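Local atomic coordinates of hypothetical protein AF2198 (Archaeoglobus fulgidus, PDB entry 1OI0), a protein that probably acts as a zinc metallopeptidase of the JAB/MPN family, some of whose eukaryotic relatives remove ubiquitin at the proteasome. Residues A[1-11]-A[113-121]. Numbering follows the deposited sequence.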
# COMPACT_ATOMS: atom_id res chain seq x y z
N GLY A 1 -16.82 -0.53 10.30
CA GLY A 1 -15.92 -0.33 11.47
C GLY A 1 -15.36 1.08 11.50
O GLY A 1 -15.72 1.91 10.67
N SER A 2 -14.49 1.35 12.47
CA SER A 2 -13.86 2.66 12.58
C SER A 2 -12.36 2.58 12.37
O SER A 2 -11.60 3.33 12.97
CB SER A 2 -14.18 3.30 13.93
OG SER A 2 -15.50 3.81 13.94
N SER A 3 -11.93 1.65 11.52
CA SER A 3 -10.52 1.51 11.21
C SER A 3 -10.38 2.15 9.84
O SER A 3 -11.38 2.55 9.23
CB SER A 3 -10.11 0.03 11.11
OG SER A 3 -10.53 -0.54 9.88
N MET A 4 -9.15 2.26 9.35
CA MET A 4 -8.95 2.83 8.03
C MET A 4 -9.60 1.86 7.05
O MET A 4 -9.73 0.66 7.32
CB MET A 4 -7.46 2.98 7.73
CG MET A 4 -7.15 3.48 6.32
SD MET A 4 -8.02 5.00 5.86
CE MET A 4 -7.23 6.17 6.94
N LYS A 5 -10.02 2.40 5.91
CA LYS A 5 -10.67 1.60 4.89
C LYS A 5 -9.99 1.81 3.56
O LYS A 5 -9.28 2.80 3.36
CB LYS A 5 -12.15 2.00 4.78
CG LYS A 5 -12.91 1.85 6.09
CD LYS A 5 -14.28 2.52 6.02
CE LYS A 5 -15.04 2.33 7.32
NZ LYS A 5 -14.27 2.88 8.49
N ILE A 6 -10.19 0.87 2.64
CA ILE A 6 -9.62 0.96 1.31
C ILE A 6 -10.67 0.47 0.34
O ILE A 6 -11.36 -0.52 0.61
CB ILE A 6 -8.33 0.11 1.18
CG1 ILE A 6 -7.72 0.33 -0.21
CG2 ILE A 6 -8.63 -1.37 1.42
CD1 ILE A 6 -6.33 -0.27 -0.38
N SER A 7 -10.81 1.16 -0.79
CA SER A 7 -11.80 0.76 -1.78
C SER A 7 -11.28 -0.45 -2.55
O SER A 7 -10.08 -0.59 -2.77
CB SER A 7 -12.08 1.91 -2.75
OG SER A 7 -10.96 2.17 -3.58
N ARG A 8 -12.20 -1.33 -2.94
CA ARG A 8 -11.81 -2.51 -3.70
C ARG A 8 -11.22 -2.05 -5.02
O ARG A 8 -10.34 -2.70 -5.59
CB ARG A 8 -13.03 -3.40 -3.97
CG ARG A 8 -12.75 -4.59 -4.87
CD ARG A 8 -11.77 -5.56 -4.23
NE ARG A 8 -12.30 -6.14 -3.00
CZ ARG A 8 -11.65 -7.03 -2.25
NH1 ARG A 8 -10.44 -7.44 -2.60
NH2 ARG A 8 -12.21 -7.50 -1.15
N GLY A 9 -11.69 -0.90 -5.50
CA GLY A 9 -11.20 -0.36 -6.76
C GLY A 9 -9.74 0.02 -6.68
O GLY A 9 -8.99 -0.17 -7.64
N LEU A 10 -9.32 0.57 -5.54
CA LEU A 10 -7.93 0.97 -5.36
C LEU A 10 -7.04 -0.26 -5.23
O LEU A 10 -5.92 -0.27 -5.74
CB LEU A 10 -7.77 1.86 -4.13
CG LEU A 10 -6.37 2.45 -3.96
CD1 LEU A 10 -6.08 3.36 -5.15
CD2 LEU A 10 -6.26 3.24 -2.66
N LEU A 11 -7.53 -1.29 -4.54
CA LEU A 11 -6.76 -2.52 -4.37
C LEU A 11 -6.50 -3.15 -5.74
O LEU A 11 -5.40 -3.62 -6.02
CB LEU A 11 -7.51 -3.52 -3.49
CG LEU A 11 -7.37 -3.35 -1.97
CD1 LEU A 11 -8.22 -4.40 -1.27
CD2 LEU A 11 -5.91 -3.50 -1.57
N GLY A 113 5.37 -0.74 11.76
CA GLY A 113 5.60 -2.05 11.17
C GLY A 113 4.72 -3.18 11.69
O GLY A 113 4.97 -4.35 11.40
N GLU A 114 3.69 -2.84 12.46
CA GLU A 114 2.78 -3.83 13.00
C GLU A 114 1.61 -4.01 12.03
O GLU A 114 1.09 -3.02 11.51
CB GLU A 114 2.26 -3.37 14.36
CG GLU A 114 3.35 -3.16 15.40
CD GLU A 114 2.84 -2.45 16.64
OE1 GLU A 114 1.83 -2.90 17.21
OE2 GLU A 114 3.46 -1.44 17.04
N GLU A 115 1.21 -5.25 11.79
CA GLU A 115 0.11 -5.50 10.87
C GLU A 115 -1.21 -4.98 11.43
O GLU A 115 -1.55 -5.24 12.58
CB GLU A 115 -0.03 -7.00 10.58
CG GLU A 115 -0.98 -7.30 9.43
CD GLU A 115 -1.08 -8.78 9.13
OE1 GLU A 115 -0.02 -9.44 9.01
OE2 GLU A 115 -2.21 -9.29 9.00
N VAL A 116 -1.94 -4.24 10.61
CA VAL A 116 -3.23 -3.69 11.02
C VAL A 116 -4.26 -3.99 9.95
O VAL A 116 -3.91 -4.30 8.81
CB VAL A 116 -3.14 -2.16 11.22
CG1 VAL A 116 -2.14 -1.83 12.32
CG2 VAL A 116 -2.74 -1.49 9.92
N GLU A 117 -5.54 -3.90 10.31
CA GLU A 117 -6.60 -4.18 9.35
C GLU A 117 -6.98 -2.98 8.50
O GLU A 117 -6.77 -1.83 8.86
CB GLU A 117 -7.86 -4.66 10.07
CG GLU A 117 -7.72 -5.85 10.99
CD GLU A 117 -9.05 -6.23 11.62
OE1 GLU A 117 -10.01 -5.44 11.48
OE2 GLU A 117 -9.15 -7.30 12.26
N LEU A 118 -7.55 -3.29 7.34
CA LEU A 118 -8.07 -2.29 6.43
C LEU A 118 -9.41 -2.87 6.01
O LEU A 118 -9.47 -3.98 5.47
CB LEU A 118 -7.20 -2.13 5.18
CG LEU A 118 -5.94 -1.27 5.29
CD1 LEU A 118 -5.37 -1.07 3.88
CD2 LEU A 118 -6.26 0.08 5.91
N GLU A 119 -10.50 -2.16 6.28
CA GLU A 119 -11.80 -2.67 5.88
C GLU A 119 -11.97 -2.34 4.40
O GLU A 119 -11.88 -1.19 4.00
CB GLU A 119 -12.92 -2.02 6.69
CG GLU A 119 -14.26 -2.72 6.50
CD GLU A 119 -15.40 -1.98 7.18
OE1 GLU A 119 -15.15 -1.30 8.19
OE2 GLU A 119 -16.55 -2.11 6.70
N VAL A 120 -12.22 -3.37 3.60
CA VAL A 120 -12.41 -3.16 2.17
C VAL A 120 -13.85 -2.75 1.92
O VAL A 120 -14.78 -3.45 2.33
CB VAL A 120 -12.11 -4.45 1.37
CG1 VAL A 120 -12.28 -4.18 -0.12
CG2 VAL A 120 -10.69 -4.92 1.67
N VAL A 121 -14.04 -1.60 1.28
CA VAL A 121 -15.37 -1.10 0.99
C VAL A 121 -15.60 -0.92 -0.50
O VAL A 121 -14.79 -1.35 -1.32
CB VAL A 121 -15.61 0.25 1.70
CG1 VAL A 121 -15.46 0.08 3.20
CG2 VAL A 121 -14.63 1.29 1.19
O HOH W 1 -13.33 0.27 9.39
O HOH W 2 -11.41 -3.19 10.28
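Two donors converge on Met4 O: Glu119 N, 3.1 Å away and in the carbonyl plane, and Ser3 OG, tilted 31° from that plane. Glu119 OE1 is also gripped twice, by the N-terminal amine, in a salt bridge of 2.8 Å from Gly1 N on its syn side, and by a water that donates to it. That water accepts from Ser3 N and Lys5 NZ. Lys5 runs alongside Glu119, its CE 3.7 Å from Glu119 OE1, and bends only at its last torsion (chi4 58°), which carries NZ back to Gly1 O, Ser3 O and a salt bridge with Asp35. With an alanine in place of Lys5, Asp35 would probably lose its charged mate and both carbonyls this donor, letting the N-terminal segment move more freely. The backbones pair as parallel strands, 119-120 forming the edge of the JAB-domain sheet beside strand 5-6, away from the zinc site. Ile6 bonds to Glu119 O through its N and receives Val121 N at its O, both at 3.0 Å; Arg8 N, at the start of the helix, reaches Val121 O. On the sheet face carrying Ile6 and Val120, Ile6 CG2 touches Leu118 CD1 and Val120 CG2, Leu11 CD1 meets Val120 CG2 at 3.9 Å, and Ile95 packs against Ile6 and Leu118. Bends at chi2 and chi3 fold the Arg8 guanidinium so one face lies over Val120 CG1, 3.5 Å from Arg8 NH2.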